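Long-range contacts in Endoglucanase(Endo-1,4-beta-glucanase)protein (Pseudomonas stutzeri, PDB 6R2J), which is an endoglucanase of glycosyl hydrolase family 5 that probably hydrolyses beta-1,4-glucosidic bonds in cellulose, here holding cellobiose: residues L207-F213 with I229-A234; G254-D258 with Y292-I296; L13-S19 with P279-G285; A182-P186 with P236-W240. All coordinates share one frame; numbering follows the deposited sequence.

How the contacts relate
Contact 3 closes the beta/alpha barrel, joining its first and last strands, its centre about 7 Å from that of the chain, and contacts 1 and 4 are nested inside the loop it closes. Those two share helix 229-244 and have centres about 11 Å apart; Phe213 CE2 of contact 1 lies 3.5 Å from Tyr183 CD2 of contact 4. Contact 2 interlocks with contact 3, Leu294 O lying 2.8 Å from Tyr282 OH, and touches contact 1 where Tyr208 CE1 comes within 3.6 Å of Gly254 N. The glucose units lie against the loop of contact 1, whose Tyr208, Asp212 and Phe213 line the glycan pocket, while contacts 2 and 4 do not touch each other.

Contact 1: L207-F213 with I229-A234; sequences LYFDDDF and IGVERA. With BGC (beta-D-glucopyranose), chain E; BGC (beta-D-glucopyranose), chain B.
The Arg233 guanidinium has Phe213 CE2 over one face, Ile229 CG1 from its own helix over the other, and the carbonyl oxygens of Tyr208 and Asp210 at its edge. The Phe213 ring is turned 31° from the guanidinium plane, and Arg233 CZ stands 4.3 Å from the centroid of the Phe213 ring, an off-centre cation-pi contact. Arg233 NH1 makes two bonds nearly in the guanidinium plane, 2.9 Å to Tyr208 O and 2.7 Å to Asp210 O; NH2 adds a weak one to Asp210 O. That oxygen also accepts Phe213 N of the Asp210-Phe213 type I turn, from the opposite face of its plane. The arginine chain, extended from CG to NE, carries the charge from the helix to the loop. An alanine here takes away the NH1 donor of both carbonyls and the cation beside Phe213, and the turn would probably be freer to move. Phe213 also borders both glucose units: its CB is 3.3 Å from O6 of the chain B sugar. Tyr208, bonded through OH to Glu252, presents CE2 to C6 of the chain E sugar at 3.3 Å. Phe209 CE1 rests 3.5 Å from Gly230 CA, where a side chain would collide with the ring. The loop follows strand 201-206 and lies against the start of helix 229-244, with helix 260-276 touching both Phe209 and Ala234.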
loop_
_atom_site.group_PDB
_atom_site.type_symbol
_atom_site.label_atom_id
_atom_site.label_comp_id
_atom_site.label_asym_id
_atom_site.label_seq_id
_atom_site.Cartn_x
_atom_site.Cartn_y
_atom_site.Cartn_z
ATOM N N LEU A 207 9.286 -2.516 2.853
ATOM C CA LEU A 207 10.688 -2.903 2.831
ATOM C C LEU A 207 11.506 -1.823 2.146
ATOM O O LEU A 207 11.274 -1.511 0.979
ATOM C CB LEU A 207 10.845 -4.250 2.093
ATOM C CG LEU A 207 12.219 -4.930 1.958
ATOM C CD1 LEU A 207 11.974 -6.436 1.685
ATOM C CD2 LEU A 207 13.084 -4.261 0.895
ATOM N N TYR A 208 12.472 -1.279 2.872
ATOM C CA TYR A 208 13.407 -0.315 2.342
ATOM C C TYR A 208 14.828 -0.828 2.548
ATOM O O TYR A 208 15.070 -1.830 3.226
ATOM C CB TYR A 208 13.180 1.057 2.979
ATOM C CG TYR A 208 11.867 1.691 2.574
ATOM C CD1 TYR A 208 11.776 2.444 1.416
ATOM C CD2 TYR A 208 10.724 1.549 3.370
ATOM C CE1 TYR A 208 10.577 3.053 1.054
ATOM C CE2 TYR A 208 9.511 2.110 3.005
ATOM C CZ TYR A 208 9.440 2.886 1.857
ATOM O OH TYR A 208 8.264 3.497 1.493
ATOM N N PHE A 209 15.780 -0.133 1.952
ATOM C CA PHE A 209 17.132 -0.661 1.836
ATOM C C PHE A 209 18.155 -0.004 2.761
ATOM O O PHE A 209 19.328 -0.402 2.716
ATOM C CB PHE A 209 17.612 -0.482 0.390
ATOM C CG PHE A 209 16.822 -1.247 -0.629
ATOM C CD1 PHE A 209 16.019 -2.335 -0.252
ATOM C CD2 PHE A 209 16.921 -0.911 -1.973
ATOM C CE1 PHE A 209 15.314 -3.048 -1.198
ATOM C CE2 PHE A 209 16.250 -1.640 -2.930
ATOM C CZ PHE A 209 15.429 -2.700 -2.541
ATOM N N ASP A 210 17.776 1.037 3.526
ATOM C CA ASP A 210 18.731 1.725 4.386
ATOM C C ASP A 210 18.898 0.981 5.715
ATOM O O ASP A 210 18.117 0.086 6.076
ATOM C CB ASP A 210 18.436 3.220 4.576
ATOM C CG ASP A 210 17.000 3.518 4.938
ATOM O OD1 ASP A 210 16.149 2.626 4.786
ATOM O OD2 ASP A 210 16.709 4.668 5.352
ATOM N N ASP A 211 19.974 1.361 6.432
ATOM C CA ASP A 211 20.488 0.577 7.547
ATOM C C ASP A 211 19.507 0.507 8.690
ATOM O O ASP A 211 19.565 -0.432 9.496
ATOM C CB ASP A 211 21.729 1.248 8.081
ATOM C CG ASP A 211 22.913 1.075 7.191
ATOM O OD1 ASP A 211 22.792 0.457 6.110
ATOM O OD2 ASP A 211 24.014 1.504 7.612
ATOM N N ASP A 212 18.612 1.485 8.778
ATOM C CA ASP A 212 17.632 1.551 9.852
ATOM C C ASP A 212 16.249 1.145 9.381
ATOM O O ASP A 212 15.271 1.363 10.099
ATOM C CB ASP A 212 17.623 2.957 10.457
ATOM C CG ASP A 212 17.154 4.015 9.488
ATOM O OD1 ASP A 212 16.726 3.663 8.383
ATOM O OD2 ASP A 212 17.206 5.211 9.833
ATOM N N PHE A 213 16.144 0.568 8.182
ATOM C CA PHE A 213 14.904 0.048 7.622
ATOM C C PHE A 213 13.863 1.139 7.293
ATOM O O PHE A 213 12.748 0.796 6.813
ATOM C CB PHE A 213 14.212 -0.983 8.541
ATOM C CG PHE A 213 15.099 -2.075 9.032
ATOM C CD1 PHE A 213 15.872 -1.901 10.168
ATOM C CD2 PHE A 213 15.137 -3.283 8.367
ATOM C CE1 PHE A 213 16.699 -2.914 10.624
ATOM C CE2 PHE A 213 15.939 -4.323 8.801
ATOM C CZ PHE A 213 16.722 -4.147 9.938
ATOM N N ILE A 229 20.173 -6.996 -0.318
ATOM C CA ILE A 229 19.474 -6.604 0.901
ATOM C C ILE A 229 17.972 -6.603 0.681
ATOM O O ILE A 229 17.207 -6.909 1.600
ATOM C CB ILE A 229 20.043 -5.270 1.423
ATOM C CG1 ILE A 229 19.737 -5.097 2.906
ATOM C CG2 ILE A 229 19.473 -4.072 0.696
ATOM C CD1 ILE A 229 20.177 -6.244 3.784
ATOM N N GLY A 230 17.519 -6.328 -0.535
ATOM C CA GLY A 230 16.099 -6.382 -0.776
ATOM C C GLY A 230 15.585 -7.804 -0.700
ATOM O O GLY A 230 14.546 -8.066 -0.101
ATOM N N VAL A 231 16.312 -8.748 -1.297
ATOM C CA VAL A 231 15.885 -10.145 -1.224
ATOM C C VAL A 231 15.979 -10.676 0.209
ATOM O O VAL A 231 15.118 -11.449 0.671
ATOM C CB VAL A 231 16.688 -11.017 -2.203
ATOM C CG1 VAL A 231 16.277 -12.477 -1.977
ATOM C CG2 VAL A 231 16.503 -10.577 -3.643
ATOM N N GLU A 232 17.029 -10.282 0.925
ATOM C CA GLU A 232 17.203 -10.728 2.297
ATOM C C GLU A 232 16.108 -10.189 3.205
ATOM O O GLU A 232 15.687 -10.888 4.127
ATOM C CB GLU A 232 18.576 -10.291 2.779
ATOM C CG GLU A 232 19.724 -10.980 2.059
ATOM C CD GLU A 232 21.055 -10.231 2.207
ATOM O OE1 GLU A 232 21.178 -9.337 3.103
ATOM O OE2 GLU A 232 22.003 -10.567 1.431
ATOM N N ARG A 233 15.644 -8.956 2.973
ATOM C CA ARG A 233 14.571 -8.383 3.765
ATOM C C ARG A 233 13.201 -8.863 3.306
ATOM O O ARG A 233 12.260 -8.858 4.096
ATOM C CB ARG A 233 14.698 -6.847 3.790
ATOM C CG ARG A 233 15.942 -6.397 4.567
ATOM C CD ARG A 233 16.103 -4.898 4.688
ATOM N NE ARG A 233 17.322 -4.577 5.446
ATOM C CZ ARG A 233 17.803 -3.350 5.638
ATOM N NH1 ARG A 233 17.190 -2.307 5.123
ATOM N NH2 ARG A 233 18.894 -3.159 6.349
ATOM N N ALA A 234 13.069 -9.334 2.072
ATOM C CA ALA A 234 11.783 -9.889 1.665
ATOM C C ALA A 234 11.600 -11.312 2.174
ATOM O O ALA A 234 10.486 -11.707 2.553
ATOM C CB ALA A 234 11.671 -9.854 0.144
HETATM C C2 BGC E . 10.246 -0.207 9.357
HETATM C C3 BGC E . 9.383 -1.064 8.487
HETATM C C4 BGC E . 8.729 -0.089 7.563
HETATM C C5 BGC E . 9.509 1.127 7.173
HETATM C C6 BGC E . 8.596 1.825 6.211
HETATM C C1 BGC E . 10.895 1.150 8.985
HETATM O O2 BGC E . 11.125 -1.162 10.079
HETATM O O3 BGC E . 8.398 -1.794 9.227
HETATM O O4 BGC E . 8.334 -1.012 6.575
HETATM O O5 BGC E . 9.756 1.924 8.427
HETATM O O6 BGC E . 9.028 3.210 6.139
HETATM C C2 BGC B . 10.755 4.879 11.089
HETATM C C3 BGC B . 10.227 3.587 10.522
HETATM C C4 BGC B . 11.439 2.701 10.599
HETATM C C5 BGC B . 12.004 2.529 12.050
HETATM C C6 BGC B . 13.329 1.735 12.136
HETATM C C1 BGC B . 11.022 4.718 12.597
HETATM O O1 BGC B . 11.330 5.883 13.296
HETATM O O2 BGC B . 9.854 5.972 10.974
HETATM O O3 BGC B . 9.864 3.592 9.136
HETATM O O4 BGC B . 11.406 1.337 10.200
HETATM O O5 BGC B . 12.138 3.729 12.905
HETATM O O6 BGC B . 13.233 0.654 11.219
#

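Contact 2: G254-D258 with Y292-I296; sequences GIPDD and YKLAI
Lys293 crosses Asp257 at about a right angle and runs on to Asp258, so one lysine chain passes two acidic side chains. Its NZ forms a salt bridge with Asp258 OD2 at 2.9 Å, meeting the oxygen on its syn side but 32° out of the carboxylate plane. The chain bends at chi3 (-129°), and CD lies alongside the same carboxylate. Asp257 OD1 lies 3.9 Å from Lys293 CG, beside the aliphatic part of the chain; Asp257 OD2 has its charged partner in Arg304. Pro256 and Leu294 lie side by side and point the same way, with CG of the proline 3.9 Å from CD1 of the leucine. Between the backbones, Asp257 N gives a weak bond to Lys293 O at 3.0 Å, while Leu294 CA-H points to Ile255 O. Tyr292-Ala295 is a type I beta turn, set here against the loop after strand 248-252. Such pairing of loops that follow neighbouring strands is characteristic of the C-terminal rim of a beta/alpha barrel.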
loop_
_atom_site.group_PDB
_atom_site.type_symbol
_atom_site.label_atom_id
_atom_site.label_comp_id
_atom_site.label_asym_id
_atom_site.label_seq_id
_atom_site.Cartn_x
_atom_site.Cartn_y
_atom_site.Cartn_z
ATOM N N GLY A 254 11.189 1.682 -2.188
ATOM C CA GLY A 254 11.575 2.781 -3.059
ATOM C C GLY A 254 13.047 3.053 -2.886
ATOM O O GLY A 254 13.664 2.603 -1.919
ATOM N N ILE A 255 13.605 3.785 -3.847
ATOM C CA ILE A 255 15.035 4.061 -3.810
ATOM C C ILE A 255 15.282 5.494 -4.247
ATOM O O ILE A 255 14.556 6.062 -5.066
ATOM C CB ILE A 255 15.868 3.105 -4.718
ATOM C CG1 ILE A 255 15.471 3.238 -6.190
ATOM C CG2 ILE A 255 15.756 1.662 -4.308
ATOM C CD1 ILE A 255 16.288 2.359 -7.152
ATOM N N PRO A 256 16.333 6.106 -3.686
ATOM C CA PRO A 256 16.777 7.394 -4.228
ATOM C C PRO A 256 17.428 7.230 -5.588
ATOM O O PRO A 256 18.045 6.211 -5.892
ATOM C CB PRO A 256 17.798 7.890 -3.193
ATOM C CG PRO A 256 17.566 7.001 -1.926
ATOM C CD PRO A 256 17.128 5.685 -2.501
ATOM N N ASP A 257 17.335 8.279 -6.379
ATOM C CA ASP A 257 17.929 8.335 -7.701
ATOM C C ASP A 257 19.435 8.620 -7.706
ATOM O O ASP A 257 19.998 8.765 -8.789
ATOM C CB ASP A 257 17.189 9.426 -8.489
ATOM C CG ASP A 257 17.326 10.859 -7.856
ATOM O OD1 ASP A 257 18.324 11.111 -7.160
ATOM O OD2 ASP A 257 16.454 11.745 -8.084
ATOM N N ASP A 258 20.101 8.673 -6.554
ATOM C CA ASP A 258 21.525 9.003 -6.515
ATOM C C ASP A 258 22.361 7.937 -5.819
ATOM O O ASP A 258 23.522 8.180 -5.446
ATOM C CB ASP A 258 21.736 10.368 -5.862
ATOM C CG ASP A 258 21.352 10.389 -4.387
ATOM O OD1 ASP A 258 20.671 9.427 -3.927
ATOM O OD2 ASP A 258 21.754 11.373 -3.697
ATOM N N TYR A 292 11.732 15.122 -4.694
ATOM C CA TYR A 292 11.908 13.967 -3.818
ATOM C C TYR A 292 12.704 12.865 -4.531
ATOM O O TYR A 292 12.351 12.421 -5.636
ATOM C CB TYR A 292 10.521 13.495 -3.367
ATOM C CG TYR A 292 10.459 12.322 -2.417
ATOM C CD1 TYR A 292 11.325 12.210 -1.345
ATOM C CD2 TYR A 292 9.520 11.316 -2.613
ATOM C CE1 TYR A 292 11.260 11.097 -0.474
ATOM C CE2 TYR A 292 9.432 10.214 -1.762
ATOM C CZ TYR A 292 10.285 10.103 -0.684
ATOM O OH TYR A 292 10.157 8.982 0.151
ATOM N N LYS A 293 13.809 12.458 -3.898
ATOM C CA LYS A 293 14.786 11.603 -4.561
ATOM C C LYS A 293 14.204 10.242 -4.881
ATOM O O LYS A 293 14.641 9.588 -5.838
ATOM C CB LYS A 293 16.005 11.427 -3.661
ATOM C CG LYS A 293 17.062 12.493 -3.776
ATOM C CD LYS A 293 18.373 12.059 -3.108
ATOM C CE LYS A 293 18.893 13.119 -2.138
ATOM N NZ LYS A 293 20.309 12.872 -1.688
ATOM N N LEU A 294 13.239 9.786 -4.084
ATOM C CA LEU A 294 12.633 8.492 -4.354
ATOM C C LEU A 294 11.469 8.576 -5.347
ATOM O O LEU A 294 10.954 7.532 -5.775
ATOM C CB LEU A 294 12.099 7.856 -3.058
ATOM C CG LEU A 294 12.946 7.114 -2.018
ATOM C CD1 LEU A 294 13.833 8.146 -1.399
ATOM C CD2 LEU A 294 12.033 6.431 -0.993
ATOM N N ALA A 295 11.026 9.776 -5.698
ATOM C CA ALA A 295 9.825 9.912 -6.516
ATOM C C ALA A 295 10.021 9.294 -7.902
ATOM O O ALA A 295 11.048 9.505 -8.552
ATOM C CB ALA A 295 9.453 11.401 -6.645
ATOM N N ILE A 296 9.022 8.536 -8.360
ATOM C CA ILE A 296 9.011 7.994 -9.715
ATOM C C ILE A 296 8.159 8.822 -10.684
ATOM O O ILE A 296 8.041 8.452 -11.864
ATOM C CB ILE A 296 8.554 6.523 -9.646
ATOM C CG1 ILE A 296 8.926 5.721 -10.895
ATOM C CG2 ILE A 296 7.068 6.456 -9.439
ATOM C CD1 ILE A 296 8.584 4.215 -10.808
#

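Contact 3: L13-S19 with P279-G285; sequences LHGVNIS and PSAYWAG
Parallel pairing of strands 14-18 and 280-285 closes the (beta/alpha)8 barrel, the TIM-barrel fold of this family, by joining its first and last strands. Along the first half, Gly15 N bonds to Ser280 O and Tyr282 N to Gly15 O, the latter at 3.0 Å. The register then slips by one residue between Val16 and Ile18, a beta bulge where the second strand turns a corner at Trp283 and a cis peptide precedes Ala284. Beyond it, Gly285 N reaches Asn17 O at 2.7 Å and Ser19 N reaches Gly285 O. Asn17 fills the bend: its CG packs 3.5 Å from Trp283 CE3, with amide and indole planes 56° apart, and OD1 goes to Arg56 on the adjoining strand. Tyr282 O is gripped twice by this one residue, nearly head-on by Asn17 N at 2.7 Å and from above its plane by Asn17 ND2 at 3.0 Å. At the other end, Ser280 OG meets the edge of the His14 ring, 2.7 Å from ND1. A water bridges that hydroxyl to the backbone, lying 2.8 Å from Ser280 OG and donating to Gly15 O.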
loop_
_atom_site.group_PDB
_atom_site.type_symbol
_atom_site.label_atom_id
_atom_site.label_comp_id
_atom_site.label_asym_id
_atom_site.label_seq_id
_atom_site.Cartn_x
_atom_site.Cartn_y
_atom_site.Cartn_z
ATOM N N LEU A 13 1.439 -7.204 -11.306
ATOM C CA LEU A 13 1.977 -7.409 -9.971
ATOM C C LEU A 13 2.596 -6.141 -9.408
ATOM O O LEU A 13 2.441 -5.861 -8.215
ATOM C CB LEU A 13 3.057 -8.490 -10.001
ATOM C CG LEU A 13 2.675 -9.951 -10.224
ATOM C CD1 LEU A 13 3.982 -10.797 -10.170
ATOM C CD2 LEU A 13 1.666 -10.481 -9.189
ATOM N N HIS A 14 3.297 -5.367 -10.238
ATOM C CA HIS A 14 4.172 -4.302 -9.762
ATOM C C HIS A 14 3.610 -2.946 -10.133
ATOM O O HIS A 14 3.530 -2.582 -11.319
ATOM C CB HIS A 14 5.585 -4.501 -10.281
ATOM C CG HIS A 14 6.172 -5.800 -9.845
ATOM N ND1 HIS A 14 6.188 -6.188 -8.526
ATOM C CD2 HIS A 14 6.675 -6.839 -10.549
ATOM C CE1 HIS A 14 6.710 -7.397 -8.431
ATOM N NE2 HIS A 14 7.031 -7.805 -9.642
ATOM N N GLY A 15 3.194 -2.227 -9.099
ATOM C CA GLY A 15 2.468 -1.004 -9.271
ATOM C C GLY A 15 3.162 0.106 -8.550
ATOM O O GLY A 15 4.371 0.005 -8.290
ATOM N N VAL A 16 2.389 1.149 -8.213
ATOM C CA VAL A 16 2.929 2.386 -7.677
ATOM C C VAL A 16 1.997 2.925 -6.613
ATOM O O VAL A 16 0.778 2.878 -6.755
ATOM C CB VAL A 16 3.108 3.456 -8.779
ATOM C CG1 VAL A 16 4.242 3.081 -9.771
ATOM C CG2 VAL A 16 1.801 3.699 -9.511
ATOM N N ASN A 17 2.577 3.497 -5.573
ATOM C CA ASN A 17 1.803 4.342 -4.693
ATOM C C ASN A 17 1.649 5.722 -5.337
ATOM O O ASN A 17 2.620 6.278 -5.858
ATOM C CB ASN A 17 2.521 4.492 -3.363
ATOM C CG ASN A 17 2.482 3.240 -2.533
ATOM O OD1 ASN A 17 1.524 3.025 -1.787
ATOM N ND2 ASN A 17 3.539 2.436 -2.601
ATOM N N ILE A 18 0.436 6.290 -5.241
ATOM C CA ILE A 18 0.105 7.576 -5.854
ATOM C C ILE A 18 -0.326 8.594 -4.802
ATOM O O ILE A 18 -1.266 8.336 -4.027
ATOM C CB ILE A 18 -0.962 7.408 -6.948
ATOM C CG1 ILE A 18 -0.405 6.519 -8.077
ATOM C CG2 ILE A 18 -1.383 8.772 -7.502
ATOM C CD1 ILE A 18 0.694 7.161 -8.987
ATOM N N SER A 19 0.354 9.751 -4.784
ATOM C CA SER A 19 0.125 10.857 -3.874
ATOM C C SER A 19 -1.197 11.544 -4.228
ATOM O O SER A 19 -1.744 11.342 -5.330
ATOM C CB SER A 19 1.321 11.816 -3.909
ATOM O OG SER A 19 1.561 12.172 -5.227
ATOM N N PRO A 279 3.019 -9.333 -5.602
ATOM C CA PRO A 279 2.939 -7.962 -6.101
ATOM C C PRO A 279 3.583 -6.976 -5.129
ATOM O O PRO A 279 3.929 -7.296 -3.984
ATOM C CB PRO A 279 1.434 -7.732 -6.261
ATOM C CG PRO A 279 0.781 -8.655 -5.226
ATOM C CD PRO A 279 1.722 -9.850 -5.105
ATOM N N SER A 280 3.761 -5.754 -5.628
ATOM C CA SER A 280 4.477 -4.717 -4.907
ATOM C C SER A 280 3.949 -3.371 -5.361
ATOM O O SER A 280 3.327 -3.262 -6.415
ATOM C CB SER A 280 5.972 -4.760 -5.237
ATOM O OG SER A 280 6.233 -4.283 -6.559
ATOM N N ALA A 281 4.232 -2.334 -4.578
ATOM C CA ALA A 281 3.917 -0.967 -4.969
ATOM C C ALA A 281 5.102 -0.084 -4.614
ATOM O O ALA A 281 5.545 -0.051 -3.463
ATOM C CB ALA A 281 2.616 -0.477 -4.312
ATOM N N TYR A 282 5.640 0.577 -5.636
ATOM C CA TYR A 282 6.736 1.507 -5.473
ATOM C C TYR A 282 6.273 2.747 -4.732
ATOM O O TYR A 282 5.188 3.253 -4.989
ATOM C CB TYR A 282 7.247 1.931 -6.860
ATOM C CG TYR A 282 8.484 2.774 -6.744
ATOM C CD1 TYR A 282 9.706 2.180 -6.668
ATOM C CD2 TYR A 282 8.420 4.151 -6.648
ATOM C CE1 TYR A 282 10.825 2.904 -6.538
ATOM C CE2 TYR A 282 9.530 4.880 -6.475
ATOM C CZ TYR A 282 10.742 4.243 -6.421
ATOM O OH TYR A 282 11.895 4.934 -6.224
ATOM N N TRP A 283 7.139 3.283 -3.864
ATOM C CA TRP A 283 6.906 4.547 -3.166
ATOM C C TRP A 283 7.859 5.623 -3.684
ATOM O O TRP A 283 9.054 5.580 -3.360
ATOM C CB TRP A 283 7.164 4.346 -1.675
ATOM C CG TRP A 283 6.794 5.614 -0.909
ATOM C CD1 TRP A 283 7.600 6.704 -0.626
ATOM C CD2 TRP A 283 5.505 5.926 -0.370
ATOM N NE1 TRP A 283 6.872 7.663 0.045
ATOM C CE2 TRP A 283 5.589 7.209 0.213
ATOM C CE3 TRP A 283 4.285 5.246 -0.335
ATOM C CZ2 TRP A 283 4.489 7.807 0.832
ATOM C CZ3 TRP A 283 3.240 5.817 0.294
ATOM C CH2 TRP A 283 3.327 7.092 0.847
ATOM N N ALA A 284 7.360 6.609 -4.448
ATOM C CA ALA A 284 5.951 6.788 -4.796
ATOM C C ALA A 284 5.922 7.637 -6.040
ATOM O O ALA A 284 6.908 8.310 -6.304
ATOM C CB ALA A 284 5.207 7.499 -3.684
ATOM N N GLY A 285 4.783 7.661 -6.755
ATOM C CA GLY A 285 4.542 8.618 -7.832
ATOM C C GLY A 285 3.394 9.579 -7.543
ATOM O O GLY A 285 2.852 9.586 -6.428
HETATM O O HOH W 1 6.347 -1.904 -7.957
#

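Contact 4: A182-P186 with P236-W240; sequences AYHWP and PFIEW
Ala182-Pro186, with helical backbone angles at its start, runs into the short helix of Trp185 and Pro186 and comes closest to helix 229-244 where the CA atoms of Ala182 and Phe237 are 5.2 Å apart; no hydrogen bond joins the two segments. Side chains do the work. Trp185 points toward the longer helix, CG anti to its backbone N (chi1 -169°), which brings a face of the indole to Phe237 and its NE1 edge to Trp240. Phe237 turns its edge to the face of the Trp185 six-membered ring, CD1 lying 3.6 Å from Trp185 CD2 with the planes at 57°. Trp185 in turn sets its own edge on the face of Trp240, at 67°; Trp185 NE1 sits over the centre of that ring system and 3.2 Å from Trp240 CE3. The Trp240 indole has a polar partner too, its NE1 bonding to Ala190 O. A leucine in place of Trp240 offers no ring face to Trp185 NE1 and no N-H to Ala190 O, and would probably leave the Trp185 indole freer to turn. Beside the aromatic rings, Pro186 CG packs 3.6 Å from Pro236 CB, and Ala182 CB lies 3.9 Å from Phe237 CB. Trp185 and Phe237 also rest on Ala205 of strand 201-206. This aromatic cluster of two edge-to-face (T-shaped) pairs belongs to the layer between helices and strands of a TIM barrel, here tying the segment after strand 171-175 to a helix of the outer ring.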
loop_
_atom_site.group_PDB
_atom_site.type_symbol
_atom_site.label_atom_id
_atom_site.label_comp_id
_atom_site.label_asym_id
_atom_site.label_seq_id
_atom_site.Cartn_x
_atom_site.Cartn_y
_atom_site.Cartn_z
ATOM N N ALA A 182 8.905 -6.033 6.568
ATOM C CA ALA A 182 9.004 -7.373 6.011
ATOM C C ALA A 182 10.106 -8.183 6.690
ATOM O O ALA A 182 9.920 -9.368 6.999
ATOM C CB ALA A 182 9.272 -7.263 4.510
ATOM N N TYR A 183 11.257 -7.562 6.946
ATOM C CA TYR A 183 12.372 -8.276 7.559
ATOM C C TYR A 183 11.997 -8.801 8.942
ATOM O O TYR A 183 12.346 -9.932 9.316
ATOM C CB TYR A 183 13.582 -7.324 7.636
ATOM C CG TYR A 183 14.756 -7.929 8.344
ATOM C CD1 TYR A 183 15.555 -8.884 7.711
ATOM C CD2 TYR A 183 15.043 -7.602 9.672
ATOM C CE1 TYR A 183 16.610 -9.487 8.377
ATOM C CE2 TYR A 183 16.085 -8.213 10.340
ATOM C CZ TYR A 183 16.860 -9.136 9.683
ATOM O OH TYR A 183 17.898 -9.729 10.334
ATOM N N HIS A 184 11.263 -7.993 9.708
ATOM C CA HIS A 184 10.941 -8.312 11.085
ATOM C C HIS A 184 9.670 -9.135 11.221
ATOM O O HIS A 184 9.353 -9.554 12.346
ATOM C CB HIS A 184 10.791 -7.011 11.902
ATOM C CG HIS A 184 12.038 -6.169 11.947
ATOM N ND1 HIS A 184 12.247 -5.078 11.126
ATOM C CD2 HIS A 184 13.147 -6.266 12.722
ATOM C CE1 HIS A 184 13.431 -4.546 11.392
ATOM N NE2 HIS A 184 13.994 -5.245 12.364
ATOM N N TRP A 185 8.950 -9.360 10.108
ATOM C CA TRP A 185 7.623 -9.962 10.137
ATOM C C TRP A 185 7.557 -11.252 10.955
ATOM O O TRP A 185 6.640 -11.387 11.783
ATOM C CB TRP A 185 7.196 -10.180 8.679
ATOM C CG TRP A 185 5.802 -10.542 8.598
ATOM C CD1 TRP A 185 5.260 -11.785 8.805
ATOM C CD2 TRP A 185 4.723 -9.672 8.322
ATOM N NE1 TRP A 185 3.894 -11.724 8.712
ATOM C CE2 TRP A 185 3.537 -10.439 8.391
ATOM C CE3 TRP A 185 4.632 -8.312 8.028
ATOM C CZ2 TRP A 185 2.259 -9.877 8.170
ATOM C CZ3 TRP A 185 3.378 -7.762 7.804
ATOM C CH2 TRP A 185 2.207 -8.543 7.872
ATOM N N PRO A 186 8.457 -12.225 10.766
ATOM C CA PRO A 186 8.288 -13.515 11.456
ATOM C C PRO A 186 8.512 -13.410 12.935
ATOM O O PRO A 186 8.074 -14.291 13.682
ATOM C CB PRO A 186 9.353 -14.424 10.831
ATOM C CG PRO A 186 9.879 -13.721 9.691
ATOM C CD PRO A 186 9.597 -12.237 9.828
ATOM N N PRO A 236 12.228 -13.321 4.833
ATOM C CA PRO A 236 11.518 -13.673 6.058
ATOM C C PRO A 236 10.010 -13.658 5.874
ATOM O O PRO A 236 9.318 -14.568 6.358
ATOM C CB PRO A 236 12.003 -12.584 7.019
ATOM C CG PRO A 236 13.365 -12.207 6.508
ATOM C CD PRO A 236 13.186 -12.218 5.046
ATOM N N PHE A 237 9.505 -12.628 5.171
ATOM C CA PHE A 237 8.075 -12.380 4.981
ATOM C C PHE A 237 7.463 -13.419 4.050
ATOM O O PHE A 237 6.445 -14.040 4.386
ATOM C CB PHE A 237 7.920 -10.940 4.428
ATOM C CG PHE A 237 6.508 -10.547 4.095
ATOM C CD1 PHE A 237 5.476 -10.750 4.999
ATOM C CD2 PHE A 237 6.215 -9.968 2.863
ATOM C CE1 PHE A 237 4.175 -10.411 4.660
ATOM C CE2 PHE A 237 4.921 -9.643 2.517
ATOM C CZ PHE A 237 3.903 -9.855 3.413
ATOM N N ILE A 238 8.094 -13.622 2.879
ATOM C CA ILE A 238 7.688 -14.665 1.930
ATOM C C ILE A 238 7.639 -16.023 2.625
ATOM O O ILE A 238 6.685 -16.792 2.472
ATOM C CB ILE A 238 8.645 -14.670 0.718
ATOM C CG1 ILE A 238 8.629 -13.290 0.039
ATOM C CG2 ILE A 238 8.344 -15.866 -0.198
ATOM C CD1 ILE A 238 7.315 -12.593 0.008
ATOM N N GLU A 239 8.663 -16.331 3.415
ATOM C CA GLU A 239 8.728 -17.628 4.071
ATOM C C GLU A 239 7.617 -17.779 5.092
ATOM O O GLU A 239 7.012 -18.850 5.205
ATOM C CB GLU A 239 10.091 -17.803 4.742
ATOM C CG GLU A 239 11.200 -18.106 3.731
ATOM C CD GLU A 239 12.514 -18.373 4.375
ATOM O OE1 GLU A 239 12.533 -18.440 5.610
ATOM O OE2 GLU A 239 13.524 -18.498 3.659
ATOM N N TRP A 240 7.317 -16.714 5.827
ATOM C CA TRP A 240 6.159 -16.731 6.716
ATOM C C TRP A 240 4.860 -16.899 5.940
ATOM O O TRP A 240 3.979 -17.664 6.353
ATOM C CB TRP A 240 6.106 -15.422 7.496
ATOM C CG TRP A 240 5.063 -15.348 8.522
ATOM C CD1 TRP A 240 5.178 -15.683 9.851
ATOM C CD2 TRP A 240 3.729 -14.869 8.344
ATOM N NE1 TRP A 240 3.987 -15.463 10.498
ATOM C CE2 TRP A 240 3.080 -14.964 9.597
ATOM C CE3 TRP A 240 3.007 -14.386 7.245
ATOM C CZ2 TRP A 240 1.735 -14.586 9.779
ATOM C CZ3 TRP A 240 1.664 -13.996 7.433
ATOM C CH2 TRP A 240 1.049 -14.105 8.682
#